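Local coordinates for protein tryptophane-5-halogenase (PDB 5UAO) that probably chlorinates C5 of a tryptophan in the lanthipeptide NAI-107 during its biosynthesis, as a flavin-dependent halogenase that binds FAD, at residues 429-432 / 433-436; 467-471 / 472-476. All coordinates share one frame; numbering follows the deposited sequence.

Interaction 1: 429-432 / 433-436; sequences EPLL and RLFA
The carboxylate of Glu429 lies over one face of the Arg433 guanidinium, with CD of Glu429 offset toward the rim of that group. The two flat groups stand nearly upright to each other, their planes 85° apart. Glu429 sends CG away from its backbone N and then bends at chi2 (54°), which carries the acid forward along the helix, over Arg433 one turn on, while Arg433 runs extended from CG to NE and passes beneath it. Glu429 OE2 and Arg433 NE, 2.7 Å apart, form a salt bridge, although OE2 sits too close to a neighbouring atom for its exact place to be trusted. A second carboxylate shares the arginine: NH1 of Arg433 makes a salt bridge to Asp384 of the second subunit, so the cation probably is balanced from within its helix and from across the dimer interface. Leu434 and Pro430 also pack against that subunit.

Beneath the side chains, Arg433 N donates to Glu429 O over 3.1 Å. Phe435 N to Leu431 O, at 3.0 Å, is almost straight (174° at the hydrogen), and Ala436 N reaches Leu432 O at 3.0 Å; Leu434 N to Pro430 O is weak, at 3.3 Å. Pro430, lacking an N-H, fits the first turn, where no helical acceptor precedes it. The methyl ends of Leu431 and Leu434, three residues apart, meet loosely, CD1 to CD1 at 4.3 Å. Phe435 CB comes to 3.3 Å from Leu432 O, and from there the ring leads away to helix 461-471, which Leu432 also meets. Such features mark a short interface alpha-helix: i to i+4 backbone bonds and acid-base pair, one side packed on helix 461-471, another on the second subunit.

Interaction 2: 467-471 / 472-476; sequences TLLLG and QEVPA
Gln472 runs back, extended beyond CG, alongside the last helical turn, its CB and CG lying beside the carbonyl oxygen of Leu468, with CG 3.4 Å from Leu468 O. The same oxygen accepts Gln472 N at 3.2 Å, the donor standing above the carbonyl plane, so one acceptor is both bonded and shielded by a single residue. With an alanine in its place, Leu468 O would keep its backbone donor but is likely to lose the cover of CG, and a gap would probably open beside Trp109 and Asn408. One residue back, Gly471 N donates to Thr467 O at 2.8 Å; a CB on Gly471 would press on that oxygen.

Beyond Gln472 the backbone turns to positive phi at Glu473 (55°), and the helix ends in a Schellman motif. Val474 N reaches back to Leu469 O over 3.1 Å in a nearly straight bond, and Glu473 N takes Leu470 O at 3.1 Å, standing far above the carbonyl plane. Leu470 O has a second donor in Arg112 NH2, while Arg112 NE gives Gly471 O, at the helix end, a side-chain donor. The carboxylate of Glu473 is held by Ser111, OE1 to OG.

The apolar contact that goes with this motif spans the 6-to-1 bond. Val474 turns CG2 anti to its carbonyl carbon (CG1 at chi1 164°), bringing that methyl to 3.9 Å from Leu469 CD2, obliquely across the leucine. Phe407 lies against Val474, and Ile403 of helix 383-406 packs on Leu469.

From the N terminus, helix 429-437 comes first and is almost wholly taken up by interaction 1; the chain then passes through helix 446-453 and into helix 461-471, whose C-terminal end is interaction 2. The two stand in series, neither enclosing nor crossing the other, and each spans only neighbouring turns. In space they meet, centres about 12 Å apart: Leu432 CD2 packs on Leu469 CD1 at 3.6 Å, and the Phe435 ring touches both Leu469 and Ala476. The backbone of Ala436 is hydrogen-bonded to that of Arg477, just past 472-476. One helix thus links the subunit interface to the other helix and its exit loop, which continues toward helix 485-501.

Interaction 1: 429-432 / 433-436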
loop_
_atom_site.group_PDB
_atom_site.type_symbol
_atom_site.label_atom_id
_atom_site.label_comp_id
_atom_site.label_asym_id
_atom_site.label_seq_id
_atom_site.Cartn_x
_atom_site.Cartn_y
_atom_site.Cartn_z
ATOM N N GLU A 429 -4.793 -11.321 -12.820
ATOM C CA GLU A 429 -4.420 -12.676 -13.061
ATOM C C GLU A 429 -3.338 -13.202 -12.102
ATOM O O GLU A 429 -3.436 -14.321 -11.644
ATOM C CB GLU A 429 -4.010 -12.702 -14.546
ATOM C CG GLU A 429 -3.247 -13.880 -15.073
ATOM C CD GLU A 429 -3.950 -15.162 -14.790
ATOM O OE1 GLU A 429 -5.192 -15.111 -14.611
ATOM O OE2 GLU A 429 -3.247 -16.202 -14.735
ATOM N N PRO A 430 -2.338 -12.388 -11.730
ATOM C CA PRO A 430 -1.360 -12.949 -10.775
ATOM C C PRO A 430 -2.000 -13.256 -9.440
ATOM O O PRO A 430 -1.711 -14.250 -8.818
ATOM C CB PRO A 430 -0.326 -11.827 -10.634
ATOM C CG PRO A 430 -0.416 -11.036 -11.903
ATOM C CD PRO A 430 -1.872 -11.129 -12.360
ATOM N N LEU A 431 -2.935 -12.412 -9.025
ATOM C CA LEU A 431 -3.702 -12.667 -7.795
ATOM C C LEU A 431 -4.609 -13.914 -7.933
ATOM O O LEU A 431 -4.730 -14.702 -6.988
ATOM C CB LEU A 431 -4.552 -11.418 -7.480
ATOM C CG LEU A 431 -5.355 -11.466 -6.196
ATOM C CD1 LEU A 431 -4.416 -11.666 -5.033
ATOM C CD2 LEU A 431 -6.140 -10.184 -5.977
ATOM N N LEU A 432 -5.206 -14.115 -9.108
ATOM C CA LEU A 432 -6.051 -15.332 -9.342
ATOM C C LEU A 432 -5.269 -16.647 -9.230
ATOM O O LEU A 432 -5.809 -17.665 -8.732
ATOM C CB LEU A 432 -6.748 -15.315 -10.686
ATOM C CG LEU A 432 -7.726 -14.139 -10.879
ATOM C CD1 LEU A 432 -8.297 -14.103 -12.286
ATOM C CD2 LEU A 432 -8.855 -14.108 -9.861
ATOM N N ARG A 433 -4.005 -16.605 -9.645
ATOM C CA ARG A 433 -3.100 -17.775 -9.556
ATOM C C ARG A 433 -2.766 -18.081 -8.144
ATOM O O ARG A 433 -2.642 -19.285 -7.774
ATOM C CB ARG A 433 -1.820 -17.582 -10.363
ATOM C CG ARG A 433 -2.071 -17.458 -11.852
ATOM C CD ARG A 433 -0.912 -17.930 -12.712
ATOM N NE ARG A 433 -0.944 -17.358 -14.061
ATOM C CZ ARG A 433 -0.525 -16.122 -14.398
ATOM N NH1 ARG A 433 -0.031 -15.259 -13.488
ATOM N NH2 ARG A 433 -0.613 -15.725 -15.672
ATOM N N LEU A 434 -2.645 -17.045 -7.304
ATOM C CA LEU A 434 -2.459 -17.241 -5.869
ATOM C C LEU A 434 -3.690 -17.902 -5.219
ATOM O O LEU A 434 -3.592 -18.910 -4.465
ATOM C CB LEU A 434 -2.214 -15.922 -5.193
ATOM C CG LEU A 434 -0.872 -15.175 -5.362
ATOM C CD1 LEU A 434 -0.802 -13.950 -4.427
ATOM C CD2 LEU A 434 0.335 -16.067 -5.107
ATOM N N PHE A 435 -4.850 -17.311 -5.514
ATOM C CA PHE A 435 -6.147 -17.843 -5.064
ATOM C C PHE A 435 -6.328 -19.339 -5.326
ATOM O O PHE A 435 -6.691 -20.098 -4.430
ATOM C CB PHE A 435 -7.270 -17.117 -5.779
ATOM C CG PHE A 435 -8.649 -17.630 -5.436
ATOM C CD1 PHE A 435 -9.320 -17.144 -4.329
ATOM C CD2 PHE A 435 -9.287 -18.540 -6.245
ATOM C CE1 PHE A 435 -10.590 -17.542 -4.051
ATOM C CE2 PHE A 435 -10.556 -18.953 -5.936
ATOM C CZ PHE A 435 -11.189 -18.462 -4.824
ATOM N N ALA A 436 -6.086 -19.739 -6.562
ATOM C CA ALA A 436 -6.265 -21.117 -6.998
ATOM C C ALA A 436 -5.476 -22.115 -6.161
ATOM O O ALA A 436 -5.958 -23.239 -5.865
ATOM C CB ALA A 436 -5.880 -21.251 -8.456
#

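Interaction 2: 467-471 / 472-476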
loop_
_atom_site.group_PDB
_atom_site.type_symbol
_atom_site.label_atom_id
_atom_site.label_comp_id
_atom_site.label_asym_id
_atom_site.label_seq_id
_atom_site.Cartn_x
_atom_site.Cartn_y
_atom_site.Cartn_z
ATOM N N THR A 467 -14.871 -13.211 -1.914
ATOM C CA THR A 467 -16.300 -13.495 -1.884
ATOM C C THR A 467 -16.811 -13.704 -3.293
ATOM O O THR A 467 -17.559 -14.634 -3.533
ATOM C CB THR A 467 -17.092 -12.394 -1.150
ATOM O OG1 THR A 467 -16.589 -12.268 0.170
ATOM C CG2 THR A 467 -18.577 -12.671 -1.118
ATOM N N LEU A 468 -16.370 -12.866 -4.224
ATOM C CA LEU A 468 -16.791 -12.941 -5.599
ATOM C C LEU A 468 -16.305 -14.218 -6.234
ATOM O O LEU A 468 -17.055 -14.865 -6.939
ATOM C CB LEU A 468 -16.316 -11.725 -6.456
ATOM C CG LEU A 468 -17.394 -10.665 -6.533
ATOM C CD1 LEU A 468 -18.662 -11.113 -7.303
ATOM C CD2 LEU A 468 -17.796 -10.216 -5.151
ATOM N N LEU A 469 -15.078 -14.622 -5.931
ATOM C CA LEU A 469 -14.514 -15.793 -6.603
ATOM C C LEU A 469 -15.138 -17.132 -6.028
ATOM O O LEU A 469 -15.574 -18.008 -6.757
ATOM C CB LEU A 469 -12.994 -15.750 -6.459
ATOM C CG LEU A 469 -12.239 -14.703 -7.282
ATOM C CD1 LEU A 469 -10.743 -14.843 -6.921
ATOM C CD2 LEU A 469 -12.389 -15.031 -8.725
ATOM N N LEU A 470 -15.310 -17.190 -4.728
ATOM C CA LEU A 470 -15.905 -18.382 -4.103
ATOM C C LEU A 470 -17.407 -18.407 -4.369
ATOM O O LEU A 470 -18.022 -19.473 -4.575
ATOM C CB LEU A 470 -15.623 -18.348 -2.579
ATOM C CG LEU A 470 -14.165 -18.555 -2.172
ATOM C CD1 LEU A 470 -14.079 -18.090 -0.759
ATOM C CD2 LEU A 470 -13.724 -19.996 -2.327
ATOM N N GLY A 471 -18.023 -17.231 -4.387
ATOM C CA GLY A 471 -19.468 -17.172 -4.757
ATOM C C GLY A 471 -19.762 -17.719 -6.111
ATOM O O GLY A 471 -20.810 -18.347 -6.357
ATOM N N GLN A 472 -18.857 -17.448 -7.024
ATOM C CA GLN A 472 -18.954 -17.905 -8.410
ATOM C C GLN A 472 -18.312 -19.285 -8.679
ATOM O O GLN A 472 -18.243 -19.713 -9.853
ATOM C CB GLN A 472 -18.312 -16.837 -9.329
ATOM C CG GLN A 472 -19.134 -15.585 -9.524
ATOM C CD GLN A 472 -18.356 -14.551 -10.349
ATOM O OE1 GLN A 472 -17.295 -14.030 -9.947
ATOM N NE2 GLN A 472 -18.840 -14.294 -11.484
ATOM N N GLU A 473 -17.916 -19.996 -7.608
ATOM C CA GLU A 473 -17.400 -21.409 -7.658
ATOM C C GLU A 473 -16.244 -21.531 -8.606
ATOM O O GLU A 473 -16.165 -22.453 -9.381
ATOM C CB GLU A 473 -18.482 -22.402 -8.066
ATOM C CG GLU A 473 -19.692 -22.393 -7.150
ATOM C CD GLU A 473 -20.691 -23.484 -7.481
ATOM O OE1 GLU A 473 -21.496 -23.294 -8.425
ATOM O OE2 GLU A 473 -20.657 -24.535 -6.815
ATOM N N VAL A 474 -15.345 -20.578 -8.538
ATOM C CA VAL A 474 -14.082 -20.604 -9.296
ATOM C C VAL A 474 -13.167 -21.680 -8.639
ATOM O O VAL A 474 -12.946 -21.633 -7.426
ATOM C CB VAL A 474 -13.424 -19.215 -9.231
ATOM C CG1 VAL A 474 -11.984 -19.269 -9.649
ATOM C CG2 VAL A 474 -14.227 -18.239 -10.110
ATOM N N PRO A 475 -12.674 -22.651 -9.422
ATOM C CA PRO A 475 -11.963 -23.791 -8.818
ATOM C C PRO A 475 -10.739 -23.350 -8.036
ATOM O O PRO A 475 -9.986 -22.480 -8.505
ATOM C CB PRO A 475 -11.518 -24.626 -10.030
ATOM C CG PRO A 475 -12.337 -24.164 -11.167
ATOM C CD PRO A 475 -12.688 -22.723 -10.890
ATOM N N ALA A 476 -10.546 -23.920 -6.854
ATOM C CA ALA A 476 -9.365 -23.659 -6.061
ATOM C C ALA A 476 -9.225 -24.716 -5.023
ATOM O O ALA A 476 -10.193 -25.400 -4.768
ATOM C CB ALA A 476 -9.448 -22.296 -5.403
#